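Long-range contacts in mannan endo-1,4-beta-mannosidase (Mytilus edulis, PDB 2C0H), which hydrolyses internal 1,4-beta-mannosidic linkages in the backbones of mannans, galactomannans and glucomannans, cutting mannotetraose and longer oligosaccharides but not mannobiose or mannotriose: residues N30-F35 and L66-E71; N113-Q118 and A189-H194; E163-I168 and V223-M228; Q261-D266 and I292-Q297. The protein carries 3 engineered substitutions. One frame throughout, in Å; residues are numbered along the deposited sequence.

Interaction 1: N30-F35 and L66-E71; sequences NYARDF and LHIEGE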
loop_
_atom_site.group_PDB
_atom_site.type_symbol
_atom_site.label_atom_id
_atom_site.label_comp_id
_atom_site.label_asym_id
_atom_site.label_seq_id
_atom_site.Cartn_x
_atom_site.Cartn_y
_atom_site.Cartn_z
ATOM N N ASN A 30 -5.947 4.415 -16.513
ATOM C CA ASN A 30 -7.352 4.061 -16.683
ATOM C C ASN A 30 -7.783 3.172 -15.508
ATOM O O ASN A 30 -7.410 2.004 -15.453
ATOM C CB ASN A 30 -7.606 3.367 -18.022
ATOM C CG ASN A 30 -9.104 3.372 -18.424
ATOM O OD1 ASN A 30 -9.871 4.302 -18.103
ATOM N ND2 ASN A 30 -9.511 2.335 -19.137
ATOM N N TYR A 31 -8.551 3.762 -14.594
ATOM C CA TYR A 31 -8.916 3.163 -13.276
ATOM C C TYR A 31 -9.408 1.729 -13.407
ATOM O O TYR A 31 -10.392 1.486 -14.081
ATOM C CB TYR A 31 -9.984 4.033 -12.594
ATOM C CG TYR A 31 -10.453 3.614 -11.215
ATOM C CD1 TYR A 31 -9.823 4.071 -10.069
ATOM C CD2 TYR A 31 -11.580 2.822 -11.052
ATOM C CE1 TYR A 31 -10.275 3.728 -8.810
ATOM C CE2 TYR A 31 -12.036 2.476 -9.794
ATOM C CZ TYR A 31 -11.378 2.928 -8.677
ATOM O OH TYR A 31 -11.831 2.592 -7.427
ATOM N N ALA A 32 -8.681 0.801 -12.779
ATOM C CA ALA A 32 -8.998 -0.642 -12.740
ATOM C C ALA A 32 -8.807 -1.395 -14.064
ATOM O O ALA A 32 -9.132 -2.591 -14.149
ATOM C CB ALA A 32 -10.387 -0.874 -12.194
ATOM N N ARG A 33 -8.277 -0.715 -15.080
ATOM C CA ARG A 33 -8.144 -1.253 -16.429
ATOM C C ARG A 33 -6.778 -0.871 -17.040
ATOM O O ARG A 33 -6.691 -0.470 -18.204
ATOM C CB ARG A 33 -9.309 -0.734 -17.289
ATOM C CG ARG A 33 -10.663 -1.185 -16.821
ATOM C CD ARG A 33 -11.796 -0.675 -17.714
ATOM N NE ARG A 33 -13.091 -0.890 -17.073
ATOM C CZ ARG A 33 -13.808 -2.013 -17.117
ATOM N NH1 ARG A 33 -13.384 -3.084 -17.787
ATOM N NH2 ARG A 33 -14.970 -2.063 -16.474
ATOM N N ASP A 34 -5.709 -1.031 -16.261
ATOM C CA ASP A 34 -4.369 -0.642 -16.704
ATOM C C ASP A 34 -3.467 -1.814 -17.133
ATOM O O ASP A 34 -2.493 -1.605 -17.854
ATOM C CB ASP A 34 -3.670 0.168 -15.609
ATOM C CG ASP A 34 -4.106 1.618 -15.577
ATOM O OD1 ASP A 34 -4.223 2.215 -16.666
ATOM O OD2 ASP A 34 -4.286 2.169 -14.477
ATOM N N PHE A 35 -3.759 -3.026 -16.653
ATOM C CA PHE A 35 -2.930 -4.201 -16.913
ATOM C C PHE A 35 -3.823 -5.387 -17.272
ATOM O O PHE A 35 -4.918 -5.508 -16.733
ATOM C CB PHE A 35 -2.082 -4.541 -15.673
ATOM C CG PHE A 35 -1.178 -3.414 -15.236
ATOM C CD1 PHE A 35 0.084 -3.267 -15.785
ATOM C CD2 PHE A 35 -1.613 -2.485 -14.317
ATOM C CE1 PHE A 35 0.910 -2.224 -15.401
ATOM C CE2 PHE A 35 -0.784 -1.424 -13.934
ATOM C CZ PHE A 35 0.464 -1.307 -14.477
ATOM N N LEU A 66 -3.991 -2.184 -8.927
ATOM C CA LEU A 66 -4.116 -3.285 -9.872
ATOM C C LEU A 66 -5.585 -3.755 -10.051
ATOM O O LEU A 66 -6.280 -3.266 -10.943
ATOM C CB LEU A 66 -3.176 -4.438 -9.450
ATOM C CG LEU A 66 -2.973 -5.560 -10.486
ATOM C CD1 LEU A 66 -2.174 -5.101 -11.688
ATOM C CD2 LEU A 66 -2.251 -6.734 -9.855
ATOM N N HIS A 67 -6.098 -4.641 -9.201
ATOM C CA HIS A 67 -7.468 -5.172 -9.416
ATOM C C HIS A 67 -8.591 -4.218 -9.013
ATOM O O HIS A 67 -9.617 -4.169 -9.695
ATOM C CB HIS A 67 -7.711 -6.480 -8.660
ATOM C CG HIS A 67 -6.649 -7.515 -8.833
ATOM N ND1 HIS A 67 -6.195 -7.933 -10.063
ATOM C CD2 HIS A 67 -6.036 -8.301 -7.918
ATOM C CE1 HIS A 67 -5.307 -8.900 -9.893
ATOM N NE2 HIS A 67 -5.198 -9.143 -8.599
ATOM N N ILE A 68 -8.408 -3.527 -7.878
ATOM C CA ILE A 68 -9.352 -2.566 -7.288
ATOM C C ILE A 68 -10.593 -3.259 -6.705
ATOM O O ILE A 68 -10.606 -3.591 -5.511
ATOM C CB ILE A 68 -9.634 -1.401 -8.251
ATOM C CG1 ILE A 68 -8.279 -0.771 -8.640
ATOM C CG2 ILE A 68 -10.567 -0.392 -7.596
ATOM C CD1 ILE A 68 -8.330 0.596 -9.337
ATOM N N GLU A 69 -11.620 -3.488 -7.518
ATOM C CA GLU A 69 -12.792 -4.262 -7.073
ATOM C C GLU A 69 -13.094 -5.390 -8.059
ATOM O O GLU A 69 -14.223 -5.890 -8.102
ATOM C CB GLU A 69 -14.037 -3.365 -6.953
ATOM C CG GLU A 69 -14.115 -2.445 -5.744
ATOM C CD GLU A 69 -15.447 -1.687 -5.701
ATOM O OE1 GLU A 69 -16.260 -1.926 -4.787
ATOM O OE2 GLU A 69 -15.698 -0.871 -6.613
ATOM N N GLY A 70 -12.110 -5.759 -8.873
ATOM C CA GLY A 70 -12.254 -6.853 -9.825
ATOM C C GLY A 70 -12.982 -6.510 -11.108
ATOM O O GLY A 70 -13.531 -7.399 -11.747
ATOM N N GLU A 71 -12.950 -5.245 -11.513
ATOM C CA GLU A 71 -13.584 -4.807 -12.772
ATOM C C GLU A 71 -13.087 -5.528 -14.045
ATOM O O GLU A 71 -13.902 -5.896 -14.900
ATOM C CB GLU A 71 -13.393 -3.288 -12.960
ATOM C CG GLU A 71 -14.174 -2.400 -11.975
ATOM C CD GLU A 71 -13.411 -1.976 -10.719
ATOM O OE1 GLU A 71 -13.651 -0.839 -10.238
ATOM O OE2 GLU A 71 -12.606 -2.768 -10.185
HETATM O O HOH W 1 -13.946 0.613 -7.732
HETATM O O HOH W 2 -9.709 -4.662 -12.370
HETATM O O HOH W 3 -5.468 -1.995 -13.483
#
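Tyr31 lays its ring over the tip of Ile68 where two loops leave the C-terminal ends of strands 17-25 and 61-68 in the TIM barrel. Ile68 CD1 stands under the ring centre, 3.8 Å from the Tyr31 centroid and 13° off the normal, a CH-pi contact; the other branch, CG2, packs 3.6 Å from Tyr31 CZ. With CG anti to the backbone N (chi1 -178°), the phenol reaches past Ala32 to the 66-71 side. Ala32 CB in turn sits against Ile68 CD1 and, 3.5 Å away, the carboxylate carbon CD of Glu71. Deeper in, Phe35 CD2 meets Leu66 CD1 at 3.8 Å.

No direct hydrogen bond joins the segments; waters do the work. One links Tyr31 OH with Glu69 OE2 and Glu71 OE1, another Ala32 O with His67 O, and a third runs from Asp34 N to Leu66 O. An alanine in place of Tyr31 would probably leave Ile68 CD1 without its aromatic lid and the water between Glu69 and Glu71 short of a partner.

In the second shell, a type II turn from Asn30 to Arg33 sets Ala32 facing the strand, and Trp28 meets the Tyr31 ring edge-to-face. Glu71 is bent at chi2 (93°), folding its carboxylate back to its own loop, where OE2 accepts from Glu69 N at 2.9 Å.

Interaction 2: N113-Q118 and A189-H194; sequences NGAVKQ and AGWAGH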
loop_
_atom_site.group_PDB
_atom_site.type_symbol
_atom_site.label_atom_id
_atom_site.label_comp_id
_atom_site.label_asym_id
_atom_site.label_seq_id
_atom_site.Cartn_x
_atom_site.Cartn_y
_atom_site.Cartn_z
ATOM N N ASN A 113 -9.161 -2.338 -3.265
ATOM C CA ASN A 113 -9.545 -1.030 -2.701
ATOM C C ASN A 113 -10.809 -1.112 -1.830
ATOM O O ASN A 113 -11.860 -1.586 -2.286
ATOM C CB ASN A 113 -9.784 -0.053 -3.854
ATOM C CG ASN A 113 -10.108 1.347 -3.378
ATOM O OD1 ASN A 113 -9.732 1.752 -2.285
ATOM N ND2 ASN A 113 -10.815 2.096 -4.220
ATOM N N GLY A 114 -10.729 -0.592 -0.605
ATOM C CA GLY A 114 -11.855 -0.534 0.326
ATOM C C GLY A 114 -12.454 0.854 0.552
ATOM O O GLY A 114 -13.317 1.023 1.411
ATOM N N ALA A 115 -12.011 1.848 -0.218
ATOM C CA ALA A 115 -12.410 3.250 0.017
ATOM C C ALA A 115 -13.701 3.663 -0.693
ATOM O O ALA A 115 -14.288 4.706 -0.381
ATOM C CB ALA A 115 -11.277 4.193 -0.384
ATOM N N VAL A 116 -14.133 2.862 -1.654
ATOM C CA VAL A 116 -15.333 3.147 -2.414
ATOM C C VAL A 116 -15.996 1.827 -2.759
ATOM O O VAL A 116 -15.320 0.821 -2.950
ATOM C CB VAL A 116 -15.023 3.993 -3.668
ATOM C CG1 VAL A 116 -14.316 3.180 -4.740
ATOM C CG2 VAL A 116 -16.313 4.648 -4.201
ATOM N N LYS A 117 -17.318 1.848 -2.796
ATOM C CA LYS A 117 -18.124 0.684 -3.095
ATOM C C LYS A 117 -18.896 0.991 -4.380
ATOM O O LYS A 117 -19.804 1.825 -4.364
ATOM C CB LYS A 117 -19.069 0.430 -1.918
ATOM C CG LYS A 117 -19.931 -0.809 -2.013
ATOM C CD LYS A 117 -20.795 -0.962 -0.774
ATOM C CE LYS A 117 -21.620 -2.251 -0.802
ATOM N NZ LYS A 117 -22.798 -2.156 -1.703
ATOM N N GLN A 118 -18.517 0.340 -5.481
ATOM C CA GLN A 118 -19.153 0.543 -6.792
ATOM C C GLN A 118 -19.805 -0.753 -7.310
ATOM O O GLN A 118 -20.025 -1.684 -6.532
ATOM C CB GLN A 118 -18.139 1.124 -7.783
ATOM C CG GLN A 118 -17.389 2.321 -7.208
ATOM C CD GLN A 118 -16.698 3.156 -8.255
ATOM O OE1 GLN A 118 -15.731 2.724 -8.881
ATOM N NE2 GLN A 118 -17.184 4.382 -8.443
ATOM N N ALA A 189 -14.675 6.271 10.123
ATOM C CA ALA A 189 -14.519 4.908 9.611
ATOM C C ALA A 189 -15.864 4.306 9.221
ATOM O O ALA A 189 -16.885 4.614 9.840
ATOM C CB ALA A 189 -13.867 4.034 10.657
ATOM N N GLY A 190 -15.856 3.440 8.207
ATOM C CA GLY A 190 -17.075 2.819 7.692
ATOM C C GLY A 190 -17.864 3.708 6.744
ATOM O O GLY A 190 -19.043 3.464 6.503
ATOM N N TRP A 191 -17.203 4.708 6.164
ATOM C CA TRP A 191 -17.877 5.643 5.241
ATOM C C TRP A 191 -18.477 5.027 3.981
ATOM O O TRP A 191 -19.450 5.563 3.439
ATOM C CB TRP A 191 -16.942 6.793 4.825
ATOM C CG TRP A 191 -15.771 6.398 3.964
ATOM C CD1 TRP A 191 -15.729 6.325 2.596
ATOM C CD2 TRP A 191 -14.461 6.029 4.418
ATOM N NE1 TRP A 191 -14.482 5.934 2.176
ATOM C CE2 TRP A 191 -13.686 5.738 3.272
ATOM C CE3 TRP A 191 -13.869 5.915 5.682
ATOM C CZ2 TRP A 191 -12.341 5.346 3.350
ATOM C CZ3 TRP A 191 -12.534 5.522 5.759
ATOM C CH2 TRP A 191 -11.791 5.239 4.603
ATOM N N ALA A 192 -17.908 3.930 3.490
ATOM C CA ALA A 192 -18.424 3.264 2.287
ATOM C C ALA A 192 -19.465 2.197 2.632
ATOM O O ALA A 192 -20.109 1.657 1.730
ATOM C CB ALA A 192 -17.288 2.667 1.481
ATOM N N GLY A 193 -19.618 1.908 3.923
ATOM C CA GLY A 193 -20.601 0.934 4.434
ATOM C C GLY A 193 -20.085 0.236 5.677
ATOM O O GLY A 193 -18.887 0.026 5.809
ATOM N N HIS A 194 -20.974 -0.122 6.597
ATOM C CA HIS A 194 -20.594 -0.868 7.800
ATOM C C HIS A 194 -20.681 -2.358 7.451
ATOM O O HIS A 194 -21.623 -3.049 7.872
ATOM C CB HIS A 194 -21.516 -0.525 8.978
ATOM C CG HIS A 194 -21.365 0.882 9.483
ATOM N ND1 HIS A 194 -21.942 1.325 10.655
ATOM C CD2 HIS A 194 -20.679 1.937 8.981
ATOM C CE1 HIS A 194 -21.637 2.601 10.839
ATOM N NE2 HIS A 194 -20.872 2.994 9.838
#
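The indole of Trp191 meets the 113-118 loop with its edge: NE1 donates to Ala115 O at 2.8 Å, the oxygen lying somewhat tilted from the ring plane. The bond is bent, 147° at the hydrogen. Further round the same ring, CZ2 packs 4.1 Å from Ala115 CB. Trp226 also meets this indole, their planes at about 45°. Trp191 CG lies between the backbone N and the carbonyl carbon (chi1 68°), which turns the pyrrole N-H toward Ala115. The bond is likely to limit rotation of the indole, which probably binds substrate.

Ala192 follows in a type I turn from Gly190 to Gly193, its CB 4.1 Å from Ala115 O, while Lys117 CD passes 3.7 Å from Ala192 O. Within the 113-118 loop, Asn113 OD1 accepts from Ala115 N at 3.1 Å, an Asx turn that shapes the loop just before the carbonyl used by Trp191; Asn162 ND2 also binds this oxygen.

The contact joins two loops at the surface of the barrel's C-terminal end: 113-118 runs between strand 106-113 and helix 121-129, whereas the loop of Trp191 belongs to the long connection from strand 155-162 to helix 198-215.

Interaction 3: E163-I168 and V223-M228; sequences EPEGEI and VGSWNM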
loop_
_atom_site.group_PDB
_atom_site.type_symbol
_atom_site.label_atom_id
_atom_site.label_comp_id
_atom_site.label_asym_id
_atom_site.label_seq_id
_atom_site.Cartn_x
_atom_site.Cartn_y
_atom_site.Cartn_z
ATOM N N GLU A 163 -7.057 1.232 2.234
ATOM C CA GLU A 163 -8.052 1.675 3.217
ATOM C C GLU A 163 -9.178 0.699 3.525
ATOM O O GLU A 163 -10.359 0.983 3.289
ATOM C CB GLU A 163 -8.605 3.056 2.813
ATOM C CG GLU A 163 -7.470 4.048 2.614
ATOM C CD GLU A 163 -7.916 5.470 2.378
ATOM O OE1 GLU A 163 -9.121 5.684 2.169
ATOM O OE2 GLU A 163 -7.039 6.375 2.423
ATOM N N PRO A 164 -8.832 -0.454 4.107
ATOM C CA PRO A 164 -9.914 -1.371 4.521
ATOM C C PRO A 164 -10.950 -0.771 5.489
ATOM O O PRO A 164 -12.094 -1.236 5.551
ATOM C CB PRO A 164 -9.164 -2.502 5.232
ATOM C CG PRO A 164 -7.750 -2.327 4.954
ATOM C CD PRO A 164 -7.497 -0.939 4.483
ATOM N N GLU A 165 -10.551 0.251 6.246
ATOM C CA GLU A 165 -11.425 0.880 7.230
ATOM C C GLU A 165 -12.597 1.628 6.594
ATOM O O GLU A 165 -13.530 2.018 7.288
ATOM C CB GLU A 165 -10.632 1.802 8.133
ATOM C CG GLU A 165 -9.412 1.118 8.784
ATOM C CD GLU A 165 -8.127 1.215 7.963
ATOM O OE1 GLU A 165 -8.141 1.708 6.797
ATOM O OE2 GLU A 165 -7.083 0.764 8.481
ATOM N N GLY A 166 -12.544 1.807 5.277
ATOM C CA GLY A 166 -13.691 2.335 4.536
ATOM C C GLY A 166 -14.956 1.518 4.728
ATOM O O GLY A 166 -16.081 2.034 4.631
ATOM N N GLU A 167 -14.765 0.238 5.008
ATOM C CA GLU A 167 -15.864 -0.720 5.050
ATOM C C GLU A 167 -15.939 -1.485 6.388
ATOM O O GLU A 167 -16.703 -2.449 6.519
ATOM C CB GLU A 167 -15.783 -1.644 3.811
ATOM C CG GLU A 167 -16.077 -0.861 2.491
ATOM C CD GLU A 167 -15.631 -1.521 1.191
ATOM O OE1 GLU A 167 -14.929 -2.556 1.195
ATOM O OE2 GLU A 167 -15.960 -0.951 0.122
ATOM N N ILE A 168 -15.228 -1.011 7.402
ATOM C CA ILE A 168 -15.253 -1.654 8.725
ATOM C C ILE A 168 -16.522 -1.260 9.523
ATOM O O ILE A 168 -17.146 -0.230 9.260
ATOM C CB ILE A 168 -13.989 -1.320 9.529
ATOM C CG1 ILE A 168 -13.759 -2.311 10.677
ATOM C CG2 ILE A 168 -14.056 0.111 10.084
ATOM C CD1 ILE A 168 -12.361 -2.253 11.245
ATOM N N VAL A 223 -0.205 -2.898 3.942
ATOM C CA VAL A 223 -1.610 -2.485 3.786
ATOM C C VAL A 223 -1.665 -0.972 3.963
ATOM O O VAL A 223 -1.073 -0.454 4.885
ATOM C CB VAL A 223 -2.517 -3.129 4.849
ATOM C CG1 VAL A 223 -3.950 -2.564 4.796
ATOM C CG2 VAL A 223 -2.544 -4.617 4.664
ATOM N N GLY A 224 -2.375 -0.280 3.084
ATOM C CA GLY A 224 -2.530 1.171 3.212
ATOM C C GLY A 224 -3.674 1.615 4.122
ATOM O O GLY A 224 -4.803 1.789 3.663
ATOM N N SER A 225 -3.386 1.817 5.406
ATOM C CA SER A 225 -4.381 2.172 6.417
ATOM C C SER A 225 -4.821 3.626 6.285
ATOM O O SER A 225 -4.001 4.499 6.045
ATOM C CB SER A 225 -3.831 1.920 7.828
ATOM O OG SER A 225 -4.769 2.300 8.805
ATOM N N TRP A 226 -6.112 3.863 6.453
ATOM C CA TRP A 226 -6.687 5.200 6.245
ATOM C C TRP A 226 -6.306 6.240 7.289
ATOM O O TRP A 226 -6.282 7.436 6.985
ATOM C CB TRP A 226 -8.215 5.097 6.088
ATOM C CG TRP A 226 -9.046 5.921 7.032
ATOM C CD1 TRP A 226 -9.665 7.120 6.764
ATOM C CD2 TRP A 226 -9.383 5.602 8.386
ATOM N NE1 TRP A 226 -10.339 7.554 7.864
ATOM C CE2 TRP A 226 -10.190 6.648 8.877
ATOM C CE3 TRP A 226 -9.075 4.535 9.238
ATOM C CZ2 TRP A 226 -10.690 6.657 10.176
ATOM C CZ3 TRP A 226 -9.569 4.548 10.529
ATOM C CH2 TRP A 226 -10.364 5.607 10.992
ATOM N N ASN A 227 -6.006 5.804 8.507
ATOM C CA ASN A 227 -5.767 6.716 9.632
ATOM C C ASN A 227 -5.014 5.984 10.736
ATOM O O ASN A 227 -5.230 4.794 10.957
ATOM C CB ASN A 227 -7.095 7.281 10.160
ATOM C CG ASN A 227 -6.920 8.336 11.249
ATOM O OD1 ASN A 227 -6.829 8.018 12.427
ATOM N ND2 ASN A 227 -6.957 9.602 10.858
ATOM N N MET A 228 -4.142 6.701 11.433
ATOM C CA MET A 228 -3.373 6.118 12.527
ATOM C C MET A 228 -4.212 5.489 13.649
ATOM O O MET A 228 -3.706 4.620 14.366
ATOM C CB MET A 228 -2.446 7.187 13.112
ATOM C CG MET A 228 -1.422 6.705 14.099
ATOM S SD MET A 228 -0.250 5.489 13.469
ATOM C CE MET A 228 0.508 6.422 12.178
HETATM O O HOH W 4 -7.177 8.573 4.507
#
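The loop carrying Glu163, the probable proton donor of this family 5 glycoside hydrolase, is fastened here to the end of the next barrel strand. Glu163 N donates to Gly224 O at 2.7 Å, and the chain then enters a short 3-10 turn. The Glu163 side chain, extended beyond CG, crosses Trp226 at about a right angle, with CG 3.7 Å from Trp226 CB. One water bridges Glu163 OE2 and Trp226 O, while His263 ND1 is also hydrogen-bonded to that carboxylate oxygen.

Glu165 grips the other segment with both oxygens. OE1 takes the backbone N-H of Trp226 at 3.0 Å in a fairly straight bond (164°), and OE2 receives the hydroxyl of Ser225 OG at 2.8 Å; both donors stand above the carboxylate plane. A bend at chi2 (90°) turns the carboxylate to the strand end and lays the aliphatic part against the indole, CB coming 3.3 Å from Trp226 CE3. Tyr241 OH is a further hydrogen-bonding partner of OE2. An alanine in place of Glu165 would probably leave Trp226 N, Ser225 OG and Tyr241 OH without their acceptor, and the indole of Trp226, a probable substrate-binding residue, without the CG contact along CE3.

Nearer the start of both segments, Pro164 CG packs 3.8 Å from Val223 CG1. The contact thus spans the C-terminal ends of parallel strands 155-162 and 221-225, with helix 198-215 behind it: Ile201 touches Pro164 and Val205 touches Val223.

Interaction 4: Q261-D266 and I292-Q297; sequences QVHTYD and IGEFNQ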
loop_
_atom_site.group_PDB
_atom_site.type_symbol
_atom_site.label_atom_id
_atom_site.label_comp_id
_atom_site.label_asym_id
_atom_site.label_seq_id
_atom_site.Cartn_x
_atom_site.Cartn_y
_atom_site.Cartn_z
ATOM N N GLN A 261 1.891 1.177 6.522
ATOM C CA GLN A 261 1.657 2.301 5.629
ATOM C C GLN A 261 0.424 3.022 6.142
ATOM O O GLN A 261 -0.615 2.395 6.398
ATOM C CB GLN A 261 1.430 1.804 4.207
ATOM C CG GLN A 261 1.228 2.929 3.205
ATOM C CD GLN A 261 0.617 2.479 1.901
ATOM O OE1 GLN A 261 -0.138 3.226 1.267
ATOM N NE2 GLN A 261 0.957 1.278 1.467
ATOM N N VAL A 262 0.524 4.332 6.328
ATOM C CA VAL A 262 -0.587 5.106 6.862
ATOM C C VAL A 262 -0.812 6.326 6.000
ATOM O O VAL A 262 0.132 6.898 5.484
ATOM C CB VAL A 262 -0.373 5.550 8.333
ATOM C CG1 VAL A 262 0.773 6.567 8.452
ATOM C CG2 VAL A 262 -1.637 6.118 8.923
ATOM N N HIS A 263 -2.073 6.708 5.864
ATOM C CA HIS A 263 -2.435 7.887 5.108
ATOM C C HIS A 263 -2.797 9.031 6.058
ATOM O O HIS A 263 -3.259 8.805 7.186
ATOM C CB HIS A 263 -3.603 7.539 4.195
ATOM C CG HIS A 263 -3.337 6.358 3.305
ATOM N ND1 HIS A 263 -4.337 5.714 2.609
ATOM C CD2 HIS A 263 -2.190 5.704 3.007
ATOM C CE1 HIS A 263 -3.811 4.718 1.918
ATOM N NE2 HIS A 263 -2.511 4.689 2.140
ATOM N N THR A 264 -2.576 10.274 5.637
ATOM C CA THR A 264 -2.922 11.380 6.534
ATOM C C THR A 264 -3.266 12.648 5.768
ATOM O O THR A 264 -2.532 13.074 4.862
ATOM C CB THR A 264 -1.792 11.599 7.582
ATOM O OG1 THR A 264 -2.181 12.570 8.572
ATOM C CG2 THR A 264 -0.531 12.001 6.904
ATOM N N TYR A 265 -4.432 13.192 6.107
ATOM C CA TYR A 265 -4.955 14.421 5.518
ATOM C C TYR A 265 -5.503 15.304 6.630
ATOM O O TYR A 265 -6.037 14.801 7.621
ATOM C CB TYR A 265 -6.069 14.083 4.533
ATOM C CG TYR A 265 -5.649 13.206 3.370
ATOM C CD1 TYR A 265 -5.041 13.747 2.244
ATOM C CD2 TYR A 265 -5.887 11.841 3.377
ATOM C CE1 TYR A 265 -4.664 12.971 1.165
ATOM C CE2 TYR A 265 -5.527 11.053 2.294
ATOM C CZ TYR A 265 -4.907 11.617 1.186
ATOM O OH TYR A 265 -4.536 10.893 0.069
ATOM N N ASP A 266 -5.359 16.618 6.483
ATOM C CA ASP A 266 -5.874 17.549 7.481
ATOM C C ASP A 266 -7.401 17.662 7.409
ATOM O O ASP A 266 -8.031 17.100 6.511
ATOM C CB ASP A 266 -5.205 18.923 7.348
ATOM C CG ASP A 266 -5.631 19.686 6.099
ATOM O OD1 ASP A 266 -6.487 19.213 5.334
ATOM O OD2 ASP A 266 -5.080 20.779 5.867
ATOM N N ILE A 292 4.650 6.868 5.102
ATOM C CA ILE A 292 3.476 7.726 4.991
ATOM C C ILE A 292 3.040 7.658 3.512
ATOM O O ILE A 292 3.644 8.286 2.639
ATOM C CB ILE A 292 3.784 9.152 5.476
ATOM C CG1 ILE A 292 4.263 9.138 6.945
ATOM C CG2 ILE A 292 2.538 10.031 5.347
ATOM C CD1 ILE A 292 4.811 10.484 7.447
ATOM N N GLY A 293 2.011 6.849 3.237
ATOM C CA GLY A 293 1.710 6.366 1.899
ATOM C C GLY A 293 0.791 7.219 1.061
ATOM O O GLY A 293 0.671 6.958 -0.122
ATOM N N GLU A 294 0.158 8.211 1.691
ATOM C CA GLU A 294 -0.640 9.224 0.965
ATOM C C GLU A 294 -0.643 10.509 1.782
ATOM O O GLU A 294 -0.877 10.465 2.995
ATOM C CB GLU A 294 -2.106 8.802 0.797
ATOM C CG GLU A 294 -2.365 7.600 -0.098
ATOM C CD GLU A 294 -3.845 7.330 -0.337
ATOM O OE1 GLU A 294 -4.694 8.173 0.054
ATOM O OE2 GLU A 294 -4.171 6.257 -0.915
ATOM N N PHE A 295 -0.379 11.633 1.116
ATOM C CA PHE A 295 -0.505 12.966 1.714
ATOM C C PHE A 295 -0.349 13.945 0.569
ATOM O O PHE A 295 0.138 13.578 -0.503
ATOM C CB PHE A 295 0.584 13.226 2.763
ATOM C CG PHE A 295 1.977 13.250 2.210
ATOM C CD1 PHE A 295 2.623 14.454 1.881
ATOM C CD2 PHE A 295 2.674 12.061 2.006
ATOM C CE1 PHE A 295 3.891 14.459 1.379
ATOM C CE2 PHE A 295 3.953 12.065 1.489
ATOM C CZ PHE A 295 4.579 13.259 1.176
ATOM N N ASN A 296 -0.704 15.210 0.812
ATOM C CA ASN A 296 -0.322 16.280 -0.120
ATOM C C ASN A 296 -0.415 17.647 0.557
ATOM O O ASN A 296 -0.992 17.805 1.625
ATOM C CB ASN A 296 -1.130 16.248 -1.436
ATOM C CG ASN A 296 -2.629 16.258 -1.230
ATOM O OD1 ASN A 296 -3.186 17.085 -0.499
ATOM N ND2 ASN A 296 -3.316 15.326 -1.893
ATOM N N GLN A 297 0.224 18.616 -0.076
ATOM C CA GLN A 297 0.289 19.983 0.440
ATOM C C GLN A 297 -1.098 20.624 0.499
ATOM O O GLN A 297 -1.390 21.420 1.391
ATOM C CB GLN A 297 1.213 20.767 -0.468
ATOM C CG GLN A 297 1.479 22.176 -0.091
ATOM C CD GLN A 297 2.333 22.853 -1.129
ATOM O OE1 GLN A 297 3.398 22.349 -1.532
ATOM N NE2 GLN A 297 1.859 23.991 -1.605
HETATM O O HOH W 5 -1.852 15.425 3.534
#
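Glu294, the probable nucleophile, lies stacked on the imidazole of His263: carboxylate and ring planes are only 12° apart. Glu294 CG stands 3.6 Å from the centroid of the His263 ring, almost on its normal, in a CH-pi contact, and CD lies 3.3 Å above the ring plane, offset toward the rim. The extended chain of Glu294 carries its carboxylate along that face.

Tyr265 approaches differently, its ring turned 67° from the carboxylate. Its hydroxyl donates to Glu294 OE1 on the anti side, OH to OE1 being 2.7 Å, and the oxygen lies at the ring's edge. The other oxygen, OE2, forms a salt bridge with Arg63, so each carboxylate oxygen has a partner of its own and the group is held against turning.

The imidazole is fixed through both nitrogens. NE2 donates to Gln261 OE1 at 2.9 Å, with that oxygen in the ring plane, while ND1 is engaged by Glu163. Gly293 gives Gln261 its place: CG and OE1 of the glutamine both come 3.7 Å from Gly293 CA, where a CB would clash with OE1.

Backbone bonds join the segments on either side of His263, from Gly293 N to Val262 O (2.9 Å) and from Thr264 N to Glu294 O. Strands 260-263 and 290-294 are parallel neighbours in the barrel, their short segments inclined at 49°; strand 221-225 flanks the first and strand 319-322 the second.

All four contacts sit on strand ends or loops at one end of the barrel; interactions 2, 3 and 4 hold probable substrate-binding and catalytic residues, and interaction 1 lies beside Trp65. Between interactions 3 and 4, centres about 12 Å apart, His263 mediates between the two probable catalytic glutamates: its ND1 lies 2.8 Å from Glu163 OE2, and its ring is stacked on Glu294. Interaction 2 is about 9 Å from interaction 3, centre to centre, and probably extends the substrate-binding surface through Trp191, whose CZ3 is 3.4 Å from Trp226 CD1. Interaction 1 joins interaction 2 by Ile68 O to Asn113 N at 2.9 Å, but its centre lies about 22 Å from that of interaction 4, without direct contact.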